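Local atomic coordinates of protein (soluble lytic transglycosylase SLT70) (Escherichia coli, PDB entry 1QSA), a protein that probably cleaves the glycosidic bonds between N-acetylmuramic acid and N-acetylglucosamine in peptidoglycan, leaving a 1,6-anhydro bond in the muramic acid residue. Residues R322-A326 with I341-L345; A259-M263 with S286-R291; R560-G564 with F575-F581; W88-L92 with Y110-T115. One frame throughout, in Å; residues are numbered along the deposited sequence.

Contact 1 of 4, residues R322-A326 with I341-L345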
loop_
_atom_site.group_PDB
_atom_site.type_symbol
_atom_site.label_atom_id
_atom_site.label_comp_id
_atom_site.label_asym_id
_atom_site.label_seq_id
_atom_site.Cartn_x
_atom_site.Cartn_y
_atom_site.Cartn_z
ATOM N N ARG A 322 -11.933 22.497 -2.633
ATOM C CA ARG A 322 -12.738 23.270 -3.572
ATOM C C ARG A 322 -14.217 23.064 -3.202
ATOM O O ARG A 322 -14.997 24.025 -3.151
ATOM C CB ARG A 322 -12.477 22.828 -5.009
ATOM C CG ARG A 322 -11.100 23.240 -5.504
ATOM C CD ARG A 322 -10.790 22.624 -6.848
ATOM N NE ARG A 322 -11.630 23.168 -7.910
ATOM C CZ ARG A 322 -11.897 22.537 -9.051
ATOM N NH1 ARG A 322 -11.417 21.321 -9.278
ATOM N NH2 ARG A 322 -12.672 23.114 -9.960
ATOM N N TYR A 323 -14.597 21.822 -2.885
ATOM C CA TYR A 323 -15.985 21.561 -2.504
ATOM C C TYR A 323 -16.337 22.314 -1.227
ATOM O O TYR A 323 -17.392 22.941 -1.157
ATOM C CB TYR A 323 -16.268 20.063 -2.276
ATOM C CG TYR A 323 -17.689 19.843 -1.756
ATOM C CD1 TYR A 323 -18.782 19.823 -2.628
ATOM C CD2 TYR A 323 -17.942 19.737 -0.382
ATOM C CE1 TYR A 323 -20.094 19.717 -2.144
ATOM C CE2 TYR A 323 -19.238 19.630 0.107
ATOM C CZ TYR A 323 -20.307 19.621 -0.774
ATOM O OH TYR A 323 -21.580 19.518 -0.293
ATOM N N TRP A 324 -15.465 22.263 -0.222
ATOM C CA TRP A 324 -15.791 22.943 1.039
ATOM C C TRP A 324 -15.780 24.463 0.912
ATOM O O TRP A 324 -16.491 25.158 1.648
ATOM C CB TRP A 324 -14.965 22.394 2.205
ATOM C CG TRP A 324 -15.452 21.001 2.582
ATOM C CD1 TRP A 324 -14.818 19.809 2.328
ATOM C CD2 TRP A 324 -16.721 20.659 3.163
ATOM N NE1 TRP A 324 -15.622 18.753 2.695
ATOM C CE2 TRP A 324 -16.794 19.241 3.211
ATOM C CE3 TRP A 324 -17.808 21.414 3.642
ATOM C CZ2 TRP A 324 -17.908 18.559 3.714
ATOM C CZ3 TRP A 324 -18.923 20.731 4.148
ATOM C CH2 TRP A 324 -18.961 19.314 4.177
ATOM N N GLN A 325 -15.051 24.974 -0.077
ATOM C CA GLN A 325 -15.059 26.419 -0.334
ATOM C C GLN A 325 -16.444 26.750 -0.902
ATOM O O GLN A 325 -17.058 27.751 -0.529
ATOM C CB GLN A 325 -13.980 26.795 -1.349
ATOM C CG GLN A 325 -13.930 28.293 -1.658
ATOM C CD GLN A 325 -13.599 29.131 -0.438
ATOM O OE1 GLN A 325 -14.482 29.506 0.339
ATOM N NE2 GLN A 325 -12.316 29.429 -0.260
ATOM N N ALA A 326 -16.925 25.893 -1.805
ATOM C CA ALA A 326 -18.244 26.054 -2.406
ATOM C C ALA A 326 -19.312 25.972 -1.312
ATOM O O ALA A 326 -20.273 26.736 -1.324
ATOM C CB ALA A 326 -18.477 24.980 -3.446
ATOM N N ILE A 341 -17.927 26.536 -9.037
ATOM C CA ILE A 341 -16.939 25.602 -8.490
ATOM C C ILE A 341 -17.489 24.184 -8.591
ATOM O O ILE A 341 -16.784 23.269 -9.027
ATOM C CB ILE A 341 -16.588 25.895 -6.997
ATOM C CG1 ILE A 341 -15.835 27.224 -6.869
ATOM C CG2 ILE A 341 -15.738 24.731 -6.412
ATOM C CD1 ILE A 341 -15.594 27.667 -5.420
ATOM N N LEU A 342 -18.744 24.008 -8.185
ATOM C CA LEU A 342 -19.409 22.703 -8.228
ATOM C C LEU A 342 -19.497 22.193 -9.667
ATOM O O LEU A 342 -19.230 21.028 -9.930
ATOM C CB LEU A 342 -20.802 22.787 -7.589
ATOM C CG LEU A 342 -20.809 23.104 -6.086
ATOM C CD1 LEU A 342 -22.245 23.109 -5.574
ATOM C CD2 LEU A 342 -19.979 22.061 -5.311
ATOM N N HIS A 343 -19.831 23.075 -10.609
ATOM C CA HIS A 343 -19.921 22.662 -12.008
ATOM C C HIS A 343 -18.550 22.266 -12.559
ATOM O O HIS A 343 -18.454 21.342 -13.366
ATOM C CB HIS A 343 -20.581 23.752 -12.865
ATOM C CG HIS A 343 -22.078 23.750 -12.785
ATOM N ND1 HIS A 343 -22.818 24.897 -12.583
ATOM C CD2 HIS A 343 -22.974 22.742 -12.881
ATOM C CE1 HIS A 343 -24.104 24.593 -12.555
ATOM N NE2 HIS A 343 -24.224 23.290 -12.733
ATOM N N GLN A 344 -17.493 22.950 -12.118
ATOM C CA GLN A 344 -16.139 22.600 -12.562
ATOM C C GLN A 344 -15.768 21.226 -12.003
ATOM O O GLN A 344 -15.157 20.408 -12.686
ATOM C CB GLN A 344 -15.123 23.651 -12.123
ATOM C CG GLN A 344 -15.128 24.883 -13.006
ATOM C CD GLN A 344 -14.972 24.534 -14.478
ATOM O OE1 GLN A 344 -13.899 24.118 -14.921
ATOM N NE2 GLN A 344 -16.055 24.675 -15.236
ATOM N N LEU A 345 -16.158 20.975 -10.757
ATOM C CA LEU A 345 -15.870 19.694 -10.116
ATOM C C LEU A 345 -16.571 18.541 -10.829
ATOM O O LEU A 345 -15.982 17.478 -11.015
ATOM C CB LEU A 345 -16.281 19.728 -8.639
ATOM C CG LEU A 345 -15.264 20.287 -7.647
ATOM C CD1 LEU A 345 -15.883 20.316 -6.254
ATOM C CD2 LEU A 345 -14.010 19.410 -7.648
#
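This is a largely apolar contact between two successive antiparallel helices, 319-331 and 335-346, of the all-helical superhelix, flanked by the aliphatic stem and guanidinium of Arg322. Over these segments the axes run at 151° and approach to 9.6 Å, and no hydrogen bond crosses between them. Arg322, though partly exposed, is a main partner. Its long side chain reaches across to the neighbouring helix, with Leu345 CD2 over one guanidinium face, 3.6 Å from Arg322 NH1, and Gln344 CB 3.3 Å from Arg322 NH2; NH1 also hydrogen-bonds Gln348. Arg322 O lies 3.4 Å from Ile341 CG2. Small Ala326 lets the backbones come near (its CA lies 6.2 Å from Ile341 CA) and places CB 4.0 Å from Ile341 CG2 and 3.8 Å from Leu342 CD2. The Tyr323 ring adds CD1 at 3.7 Å from Leu342 CD2. Helix 351-359 packs against Tyr323, Leu342 and Leu345 through Val355 and Ala356, its Arg359 hydrogen-bonds the Tyr323 hydroxyl, and Val573 of helix 572-578 touches Tyr323 and Trp324.

Contact 2 of 4, residues A259-M263 with S286-R291; sequences AWRLM and SLIERR. With SO4 (sulfate ion), chain D.
Segment 259-263 is the C-terminal end of helix 248-260 running into a turn, with Leu262 N bonded to Ala259 O at 3.1 Å and phi/psi of -92/3° at Arg261, -114/31° at Leu262 and -96/1° at Met263. Segment 286-291 is regular helix, in which Arg290 N bonds Ser286 O and Arg291 N bonds Leu287 O, both at 3.0 Å. The backbones are nearest at Trp260 and Leu287 (CA to CA 6.7 Å) and at Met263 and Arg291 (CA to CA 7.6 Å). Leu287 (chi1 t, chi2 p) is the central apolar side chain: its CD1 makes a CH-pi contact 3.8 Å from the centroid of the Trp260 five-membered ring, 3° off the normal, and lies 4.1 Å from Ala259 CB and 3.9 Å from Met263 CE. The broad, exposed indole (chi1 -92°, chi2 108°) roofs this leucine, with CZ2 3.5 Å from Ser286 OG and CZ3 3.6 Å from Arg290 CG. Flexible Met263 (m, m, t) lies against Arg290 (t, p, t, chi4 93°), CG to CG 3.7 Å, with Met263 CB over one guanidinium face. A sulfate, probably from the crystallisation liquor, accepts bonds through O1 from Ser286 N and Ser286 OG, each 2.9 Å. This is helix-end packing in an alpha-superhelix: intervening helix 269-280 meets Met263 through Ile279, while Arg290 touches Pro580 before helix 582-601.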
loop_
_atom_site.group_PDB
_atom_site.type_symbol
_atom_site.label_atom_id
_atom_site.label_comp_id
_atom_site.label_asym_id
_atom_site.label_seq_id
_atom_site.Cartn_x
_atom_site.Cartn_y
_atom_site.Cartn_z
ATOM N N ALA A 259 0.922 19.689 18.383
ATOM C CA ALA A 259 -0.394 20.048 17.847
ATOM C C ALA A 259 -1.103 18.849 17.227
ATOM O O ALA A 259 -2.322 18.715 17.349
ATOM C CB ALA A 259 -0.271 21.185 16.840
ATOM N N TRP A 260 -0.344 17.986 16.550
ATOM C CA TRP A 260 -0.892 16.776 15.945
ATOM C C TRP A 260 -1.529 15.869 16.984
ATOM O O TRP A 260 -2.438 15.096 16.673
ATOM C CB TRP A 260 0.220 15.962 15.271
ATOM C CG TRP A 260 0.416 16.269 13.836
ATOM C CD1 TRP A 260 1.455 16.949 13.277
ATOM C CD2 TRP A 260 -0.458 15.909 12.759
ATOM N NE1 TRP A 260 1.282 17.041 11.912
ATOM C CE2 TRP A 260 0.117 16.411 11.570
ATOM C CE3 TRP A 260 -1.666 15.209 12.684
ATOM C CZ2 TRP A 260 -0.477 16.235 10.320
ATOM C CZ3 TRP A 260 -2.262 15.032 11.431
ATOM C CH2 TRP A 260 -1.662 15.547 10.271
ATOM N N ARG A 261 -0.988 15.913 18.201
ATOM C CA ARG A 261 -1.463 15.067 19.288
ATOM C C ARG A 261 -2.549 15.713 20.151
ATOM O O ARG A 261 -2.970 15.133 21.146
ATOM C CB ARG A 261 -0.294 14.615 20.178
ATOM C CG ARG A 261 0.936 14.085 19.440
ATOM C CD ARG A 261 0.595 13.057 18.371
ATOM N NE ARG A 261 -0.145 11.913 18.886
ATOM C CZ ARG A 261 -0.248 10.750 18.247
ATOM N NH1 ARG A 261 0.372 10.569 17.086
ATOM N NH2 ARG A 261 -0.946 9.758 18.783
ATOM N N LEU A 262 -2.980 16.914 19.782
ATOM C CA LEU A 262 -4.025 17.617 20.534
ATOM C C LEU A 262 -5.283 17.754 19.677
ATOM O O LEU A 262 -6.026 18.723 19.801
ATOM C CB LEU A 262 -3.525 18.990 20.987
ATOM C CG LEU A 262 -2.412 18.961 22.042
ATOM C CD1 LEU A 262 -1.895 20.364 22.316
ATOM C CD2 LEU A 262 -2.923 18.307 23.320
ATOM N N MET A 263 -5.492 16.773 18.800
ATOM C CA MET A 263 -6.636 16.738 17.890
ATOM C C MET A 263 -7.798 15.910 18.419
ATOM O O MET A 263 -8.803 15.744 17.722
ATOM C CB MET A 263 -6.218 16.157 16.536
ATOM C CG MET A 263 -5.295 17.049 15.736
ATOM S SD MET A 263 -6.050 18.648 15.400
ATOM C CE MET A 263 -4.712 19.469 14.562
ATOM N N SER A 286 -0.232 19.487 5.929
ATOM C CA SER A 286 -0.982 18.365 6.492
ATOM C C SER A 286 -1.568 18.683 7.869
ATOM O O SER A 286 -2.678 18.264 8.162
ATOM C CB SER A 286 -0.123 17.088 6.522
ATOM O OG SER A 286 1.032 17.286 7.311
ATOM N N LEU A 287 -0.847 19.457 8.684
ATOM C CA LEU A 287 -1.343 19.838 10.010
ATOM C C LEU A 287 -2.561 20.766 9.890
ATOM O O LEU A 287 -3.558 20.590 10.593
ATOM C CB LEU A 287 -0.241 20.512 10.821
ATOM C CG LEU A 287 -0.607 21.000 12.233
ATOM C CD1 LEU A 287 -1.167 19.859 13.106
ATOM C CD2 LEU A 287 0.632 21.628 12.867
ATOM N N ILE A 288 -2.475 21.747 8.992
ATOM C CA ILE A 288 -3.583 22.679 8.767
ATOM C C ILE A 288 -4.791 21.898 8.246
ATOM O O ILE A 288 -5.912 22.144 8.674
ATOM C CB ILE A 288 -3.187 23.801 7.768
ATOM C CG1 ILE A 288 -2.034 24.624 8.354
ATOM C CG2 ILE A 288 -4.397 24.698 7.476
ATOM C CD1 ILE A 288 -1.268 25.477 7.335
ATOM N N GLU A 289 -4.559 20.939 7.344
ATOM C CA GLU A 289 -5.653 20.117 6.819
ATOM C C GLU A 289 -6.314 19.304 7.932
ATOM O O GLU A 289 -7.545 19.129 7.946
ATOM C CB GLU A 289 -5.151 19.182 5.713
ATOM C CG GLU A 289 -4.844 19.925 4.409
ATOM C CD GLU A 289 -4.264 19.027 3.340
ATOM O OE1 GLU A 289 -3.415 18.165 3.669
ATOM O OE2 GLU A 289 -4.662 19.171 2.168
ATOM N N ARG A 290 -5.502 18.781 8.857
ATOM C CA ARG A 290 -6.060 18.017 9.976
ATOM C C ARG A 290 -6.954 18.939 10.826
ATOM O O ARG A 290 -8.013 18.514 11.297
ATOM C CB ARG A 290 -4.955 17.399 10.847
ATOM C CG ARG A 290 -5.483 16.574 12.046
ATOM C CD ARG A 290 -6.399 15.419 11.615
ATOM N NE ARG A 290 -7.002 14.710 12.750
ATOM C CZ ARG A 290 -8.190 15.001 13.279
ATOM N NH1 ARG A 290 -8.922 15.985 12.777
ATOM N NH2 ARG A 290 -8.657 14.301 14.309
ATOM N N ARG A 291 -6.549 20.203 10.968
ATOM C CA ARG A 291 -7.322 21.185 11.736
ATOM C C ARG A 291 -8.629 21.525 11.012
ATOM O O ARG A 291 -9.657 21.758 11.654
ATOM C CB ARG A 291 -6.495 22.442 11.993
ATOM C CG ARG A 291 -7.172 23.446 12.920
ATOM C CD ARG A 291 -7.607 22.801 14.225
ATOM N NE ARG A 291 -8.301 23.739 15.119
ATOM C CZ ARG A 291 -9.604 23.993 15.073
ATOM N NH1 ARG A 291 -10.368 23.428 14.140
ATOM N NH2 ARG A 291 -10.136 24.855 15.938
HETATM S S SO4 D . 3.740 19.088 5.303
HETATM O O1 SO4 D . 2.403 18.518 5.069
HETATM O O2 SO4 D . 3.780 20.466 4.757
HETATM O O3 SO4 D . 4.057 19.110 6.741
HETATM O O4 SO4 D . 4.747 18.260 4.611
#

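Contact 3 of 4, residues R560-G564 with F575-F581; sequences RTWLG and FVESIPF
Trp562, Phe575 and Pro580 bury the most surface here, and the indole is the centrepiece. Trp562 lies on regular helix, where Gly564 N bonds Arg560 O at 2.9 Å; the other segment is helical from Phe575, then extends at Ile579 (phi/psi -54/122°) and at Phe581 (-91/115°), the N-cap residue of helix 582-601, with Pro580 between them at -68/-21°. The CA atoms of Trp562 and Ile579 are 7.2 Å apart, those of Leu563 and Phe575 8.5 Å. With chi1 -65° and chi2 -18°, Trp562 offers a broad ring face to the chain leaving the helix. Rigid Pro580 lays its CD over that face, 3.7 Å from the five-membered-ring centroid, and Ile579 CG2 lies 4.0 Å from the six-membered one, both CH-pi contacts. The indole edge meets the face of Phe581 (chi1 m, chi2 1°) in a T-shaped pair, centroids 5.1 Å apart, planes at 87°. Phe575 (chi1 t, chi2 84°) packs against the base of the tryptophan side chain, CZ 4.0 Å from Trp562 CB. This aromatic and CH-pi cluster joins helix 556-566 of the lysozyme-like catalytic domain to the link between helices 572-578 and 582-601. Phe547 of helix 545-554 meets Phe575 edge-to-face, and Thr584 touches Trp562 and Ile579.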
loop_
_atom_site.group_PDB
_atom_site.type_symbol
_atom_site.label_atom_id
_atom_site.label_comp_id
_atom_site.label_asym_id
_atom_site.label_seq_id
_atom_site.Cartn_x
_atom_site.Cartn_y
_atom_site.Cartn_z
ATOM N N ARG A 560 -18.137 3.652 15.974
ATOM C CA ARG A 560 -18.928 4.130 17.118
ATOM C C ARG A 560 -18.268 5.365 17.742
ATOM O O ARG A 560 -18.939 6.353 18.047
ATOM C CB ARG A 560 -19.064 3.029 18.170
ATOM C CG ARG A 560 -20.006 1.912 17.759
ATOM C CD ARG A 560 -20.299 0.978 18.933
ATOM N NE ARG A 560 -19.172 0.115 19.294
ATOM C CZ ARG A 560 -18.954 -1.094 18.769
ATOM N NH1 ARG A 560 -19.742 -1.563 17.819
ATOM N NH2 ARG A 560 -17.918 -1.814 19.158
ATOM N N THR A 561 -16.953 5.300 17.929
ATOM C CA THR A 561 -16.190 6.426 18.476
ATOM C C THR A 561 -16.333 7.672 17.593
ATOM O O THR A 561 -16.615 8.770 18.076
ATOM C CB THR A 561 -14.698 6.050 18.620
ATOM O OG1 THR A 561 -14.581 5.019 19.605
ATOM C CG2 THR A 561 -13.855 7.247 19.043
ATOM N N TRP A 562 -16.145 7.505 16.290
ATOM C CA TRP A 562 -16.277 8.623 15.374
ATOM C C TRP A 562 -17.668 9.257 15.409
ATOM O O TRP A 562 -17.802 10.485 15.404
ATOM C CB TRP A 562 -15.921 8.163 13.962
ATOM C CG TRP A 562 -14.477 7.752 13.856
ATOM C CD1 TRP A 562 -13.462 8.074 14.722
ATOM C CD2 TRP A 562 -13.894 6.924 12.839
ATOM N NE1 TRP A 562 -12.283 7.496 14.303
ATOM C CE2 TRP A 562 -12.520 6.780 13.156
ATOM C CE3 TRP A 562 -14.396 6.283 11.690
ATOM C CZ2 TRP A 562 -11.642 6.020 12.369
ATOM C CZ3 TRP A 562 -13.510 5.523 10.903
ATOM C CH2 TRP A 562 -12.152 5.404 11.253
ATOM N N LEU A 563 -18.701 8.420 15.509
ATOM C CA LEU A 563 -20.067 8.931 15.569
ATOM C C LEU A 563 -20.325 9.652 16.892
ATOM O O LEU A 563 -21.067 10.632 16.936
ATOM C CB LEU A 563 -21.077 7.806 15.330
ATOM C CG LEU A 563 -21.275 7.473 13.846
ATOM C CD1 LEU A 563 -22.041 6.153 13.682
ATOM C CD2 LEU A 563 -22.016 8.639 13.177
ATOM N N GLY A 564 -19.651 9.198 17.949
ATOM C CA GLY A 564 -19.781 9.836 19.253
ATOM C C GLY A 564 -19.114 11.209 19.224
ATOM O O GLY A 564 -19.548 12.132 19.922
ATOM N N PHE A 575 -18.889 14.150 7.511
ATOM C CA PHE A 575 -18.518 12.954 8.273
ATOM C C PHE A 575 -17.422 12.157 7.523
ATOM O O PHE A 575 -16.424 11.774 8.112
ATOM C CB PHE A 575 -19.724 12.067 8.562
ATOM C CG PHE A 575 -19.397 10.898 9.438
ATOM C CD1 PHE A 575 -19.367 11.032 10.826
ATOM C CD2 PHE A 575 -19.032 9.678 8.876
ATOM C CE1 PHE A 575 -18.965 9.956 11.633
ATOM C CE2 PHE A 575 -18.631 8.604 9.667
ATOM C CZ PHE A 575 -18.599 8.753 11.050
ATOM N N VAL A 576 -17.586 11.973 6.215
ATOM C CA VAL A 576 -16.579 11.246 5.430
ATOM C C VAL A 576 -15.230 11.976 5.455
ATOM O O VAL A 576 -14.187 11.378 5.749
ATOM C CB VAL A 576 -17.027 11.092 3.952
ATOM C CG1 VAL A 576 -15.866 10.541 3.075
ATOM C CG2 VAL A 576 -18.221 10.155 3.867
ATOM N N GLU A 577 -15.258 13.283 5.201
ATOM C CA GLU A 577 -14.027 14.061 5.144
ATOM C C GLU A 577 -13.289 14.180 6.471
ATOM O O GLU A 577 -12.061 14.300 6.491
ATOM C CB GLU A 577 -14.296 15.460 4.568
ATOM C CG GLU A 577 -13.008 16.186 4.190
ATOM C CD GLU A 577 -12.178 15.393 3.196
ATOM O OE1 GLU A 577 -12.720 14.982 2.163
ATOM O OE2 GLU A 577 -10.984 15.157 3.442
ATOM N N SER A 578 -14.035 14.145 7.575
ATOM C CA SER A 578 -13.449 14.278 8.903
ATOM C C SER A 578 -12.998 12.969 9.554
ATOM O O SER A 578 -12.451 12.981 10.660
ATOM C CB SER A 578 -14.385 15.060 9.843
ATOM O OG SER A 578 -15.622 14.396 10.012
ATOM N N ILE A 579 -13.223 11.841 8.889
ATOM C CA ILE A 579 -12.748 10.552 9.424
ATOM C C ILE A 579 -11.242 10.767 9.677
ATOM O O ILE A 579 -10.495 11.132 8.776
ATOM C CB ILE A 579 -12.986 9.422 8.413
ATOM C CG1 ILE A 579 -14.482 9.058 8.416
ATOM C CG2 ILE A 579 -12.119 8.206 8.766
ATOM C CD1 ILE A 579 -14.910 8.069 7.310
ATOM N N PRO A 580 -10.795 10.568 10.925
ATOM C CA PRO A 580 -9.385 10.783 11.274
ATOM C C PRO A 580 -8.305 9.864 10.731
ATOM O O PRO A 580 -7.138 10.242 10.741
ATOM C CB PRO A 580 -9.406 10.826 12.801
ATOM C CG PRO A 580 -10.530 9.935 13.160
ATOM C CD PRO A 580 -11.598 10.205 12.110
ATOM N N PHE A 581 -8.674 8.661 10.300
ATOM C CA PHE A 581 -7.711 7.724 9.728
ATOM C C PHE A 581 -7.692 7.975 8.224
ATOM O O PHE A 581 -8.699 7.743 7.553
ATOM C CB PHE A 581 -8.145 6.273 9.950
ATOM C CG PHE A 581 -8.052 5.802 11.370
ATOM C CD1 PHE A 581 -7.630 6.650 12.394
ATOM C CD2 PHE A 581 -8.403 4.487 11.679
ATOM C CE1 PHE A 581 -7.565 6.188 13.717
ATOM C CE2 PHE A 581 -8.346 4.017 12.980
ATOM C CZ PHE A 581 -7.922 4.874 14.003
#

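Contact 4 of 4, residues W88-L92 with Y110-T115. With SO4 (sulfate ion), chain F.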
loop_
_atom_site.group_PDB
_atom_site.type_symbol
_atom_site.label_atom_id
_atom_site.label_comp_id
_atom_site.label_asym_id
_atom_site.label_seq_id
_atom_site.Cartn_x
_atom_site.Cartn_y
_atom_site.Cartn_z
ATOM N N TRP A 88 33.290 -16.689 -4.939
ATOM C CA TRP A 88 33.286 -15.265 -5.279
ATOM C C TRP A 88 33.619 -15.000 -6.741
ATOM O O TRP A 88 32.952 -14.198 -7.407
ATOM C CB TRP A 88 34.210 -14.498 -4.314
ATOM C CG TRP A 88 33.897 -14.820 -2.885
ATOM C CD1 TRP A 88 34.714 -15.439 -1.981
ATOM C CD2 TRP A 88 32.636 -14.631 -2.227
ATOM N NE1 TRP A 88 34.035 -15.656 -0.804
ATOM C CE2 TRP A 88 32.756 -15.173 -0.928
ATOM C CE3 TRP A 88 31.410 -14.065 -2.618
ATOM C CZ2 TRP A 88 31.690 -15.170 -0.012
ATOM C CZ3 TRP A 88 30.355 -14.063 -1.714
ATOM C CH2 TRP A 88 30.502 -14.615 -0.422
ATOM N N ARG A 89 34.618 -15.712 -7.261
ATOM C CA ARG A 89 35.004 -15.577 -8.663
ATOM C C ARG A 89 33.815 -15.998 -9.550
ATOM O O ARG A 89 33.468 -15.306 -10.524
ATOM C CB ARG A 89 36.214 -16.466 -8.954
ATOM C CG ARG A 89 36.653 -16.454 -10.406
ATOM C CD ARG A 89 37.771 -17.448 -10.638
ATOM N NE ARG A 89 38.033 -17.635 -12.064
ATOM C CZ ARG A 89 37.751 -18.748 -12.734
ATOM N NH1 ARG A 89 37.221 -19.786 -12.105
ATOM N NH2 ARG A 89 38.026 -18.831 -14.032
ATOM N N GLY A 90 33.186 -17.116 -9.191
ATOM C CA GLY A 90 32.042 -17.614 -9.954
ATOM C C GLY A 90 30.840 -16.685 -9.917
ATOM O O GLY A 90 30.113 -16.528 -10.911
ATOM N N LEU A 91 30.636 -16.053 -8.769
ATOM C CA LEU A 91 29.528 -15.113 -8.591
ATOM C C LEU A 91 29.642 -13.976 -9.610
ATOM O O LEU A 91 28.682 -13.669 -10.321
ATOM C CB LEU A 91 29.542 -14.567 -7.157
ATOM C CG LEU A 91 28.313 -13.803 -6.645
ATOM C CD1 LEU A 91 28.334 -13.784 -5.134
ATOM C CD2 LEU A 91 28.264 -12.385 -7.214
ATOM N N LEU A 92 30.835 -13.392 -9.728
ATOM C CA LEU A 92 31.047 -12.297 -10.669
ATOM C C LEU A 92 31.040 -12.755 -12.136
ATOM O O LEU A 92 30.679 -11.993 -13.030
ATOM C CB LEU A 92 32.318 -11.515 -10.303
ATOM C CG LEU A 92 32.231 -10.844 -8.926
ATOM C CD1 LEU A 92 33.556 -10.174 -8.557
ATOM C CD2 LEU A 92 31.124 -9.787 -8.967
ATOM N N TYR A 110 30.488 -7.948 -1.851
ATOM C CA TYR A 110 31.435 -8.703 -1.026
ATOM C C TYR A 110 32.319 -9.519 -1.996
ATOM O O TYR A 110 33.526 -9.667 -1.776
ATOM C CB TYR A 110 30.710 -9.632 -0.054
ATOM C CG TYR A 110 31.623 -10.291 0.953
ATOM C CD1 TYR A 110 32.206 -9.553 1.991
ATOM C CD2 TYR A 110 31.885 -11.656 0.890
ATOM C CE1 TYR A 110 33.019 -10.161 2.940
ATOM C CE2 TYR A 110 32.700 -12.280 1.838
ATOM C CZ TYR A 110 33.262 -11.527 2.860
ATOM O OH TYR A 110 34.056 -12.156 3.802
ATOM N N ALA A 111 31.729 -10.012 -3.091
ATOM C CA ALA A 111 32.508 -10.759 -4.095
ATOM C C ALA A 111 33.563 -9.833 -4.719
ATOM O O ALA A 111 34.674 -10.275 -5.031
ATOM C CB ALA A 111 31.599 -11.325 -5.179
ATOM N N LYS A 112 33.197 -8.570 -4.941
ATOM C CA LYS A 112 34.128 -7.579 -5.497
ATOM C C LYS A 112 35.321 -7.411 -4.548
ATOM O O LYS A 112 36.464 -7.434 -4.990
ATOM C CB LYS A 112 33.409 -6.243 -5.724
ATOM C CG LYS A 112 32.513 -6.225 -6.960
ATOM C CD LYS A 112 33.333 -6.084 -8.238
ATOM C CE LYS A 112 32.459 -6.094 -9.490
ATOM N NZ LYS A 112 33.239 -5.679 -10.701
ATOM N N TRP A 113 35.062 -7.289 -3.246
ATOM C CA TRP A 113 36.154 -7.159 -2.275
ATOM C C TRP A 113 37.069 -8.392 -2.300
ATOM O O TRP A 113 38.308 -8.273 -2.284
ATOM C CB TRP A 113 35.598 -6.974 -0.859
ATOM C CG TRP A 113 36.663 -7.022 0.195
ATOM C CD1 TRP A 113 37.604 -6.059 0.463
ATOM C CD2 TRP A 113 36.915 -8.097 1.104
ATOM N NE1 TRP A 113 38.422 -6.481 1.487
ATOM C CE2 TRP A 113 38.020 -7.724 1.899
ATOM C CE3 TRP A 113 36.314 -9.342 1.324
ATOM C CZ2 TRP A 113 38.539 -8.558 2.907
ATOM C CZ3 TRP A 113 36.828 -10.176 2.322
ATOM C CH2 TRP A 113 37.931 -9.776 3.101
ATOM N N ASN A 114 36.453 -9.574 -2.323
ATOM C CA ASN A 114 37.190 -10.838 -2.332
ATOM C C ASN A 114 38.047 -11.052 -3.563
ATOM O O ASN A 114 38.963 -11.876 -3.546
ATOM C CB ASN A 114 36.225 -12.016 -2.202
ATOM C CG ASN A 114 36.052 -12.465 -0.772
ATOM O OD1 ASN A 114 36.935 -13.102 -0.198
ATOM N ND2 ASN A 114 34.900 -12.153 -0.189
ATOM N N THR A 115 37.717 -10.354 -4.643
ATOM C CA THR A 115 38.445 -10.487 -5.899
ATOM C C THR A 115 39.276 -9.246 -6.226
ATOM O O THR A 115 39.531 -8.935 -7.405
ATOM C CB THR A 115 37.500 -10.834 -7.072
ATOM O OG1 THR A 115 36.481 -9.838 -7.175
ATOM C CG2 THR A 115 36.852 -12.224 -6.862
HETATM S S SO4 F . 41.526 -3.797 1.752
HETATM O O1 SO4 F . 41.878 -2.849 2.833
HETATM O O2 SO4 F . 40.334 -4.560 2.184
HETATM O O3 SO4 F . 41.259 -3.046 0.506
HETATM O O4 SO4 F . 42.646 -4.730 1.528
#
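Two helices of the alpha-superhelix, 88-94 and 102-114, cross here at -122°, with axes 8.8 Å apart over these segments; the start of the first meets the end of the second. At Trp88, which opens the first segment, the backbones come close, Trp88 CA to Ala111 CA 4.7 Å, because Ala111 has only a methyl; the indole spreads beside this point over Tyr110 and Asn114. The edge of Tyr110 points at the face of its six-membered ring, a T-shaped pair with centroids 5.0 Å apart and planes at 79°. Asn114 lies over a face too, with CG 3.5 Å from Trp88 CD1, while Asn114 ND2 bonds Tyr110 O at 3.3 Å. Trp113, which does not touch 88-92, gives an NE1 hydrogen bond of 2.8 Å to O2 of a sulfate, probably from the crystallisation liquor. Next, Arg89 turns its CA-to-CB bond away, as fits an exposed charged residue; Arg89 N lies 4.2 Å from Thr115 CG2. Leu91 is buried, CD2 4.0 Å from Ala111 CB, and otherwise packs on Val79, Leu82 and Ala83 of helix 69-84. Leu92 closes the apolar patch, with CG 3.8 Å from Ala111 CB and CD2 4.0 Å from Lys112 CE, whose ammonium goes on to Glu120. Leu92 CD1 sits 3.3 Å from OG1 of Thr115, the first residue past helix 102-114, a hydroxyl that donates its hydrogen to Ala111 O at 2.8 Å.

How the contacts relate
All four contacts are partly buried, and none has a hydrogen bond across its segments. Contacts 1 and 3 have no exposed touching residue; contact 2 has Trp260 and Ser286 exposed, and contact 4 has Arg89, with just two of nine touching residues buried. Contact 1 packs aliphatic groups beside an arginine and a tyrosine ring; contact 4, its centre about 61 Å from that of contact 1, adds a T-shaped aromatic pair to an alanine-leucine patch. Contacts 2, 3 and 4 all use a tryptophan face, for a leucine, for proline and isoleucine, and for a tyrosine edge. Contact 3 touches contacts 1 and 2, through Glu577 against Trp324 and Pro580 against Arg290, so superhelix and catalytic domain meet around it.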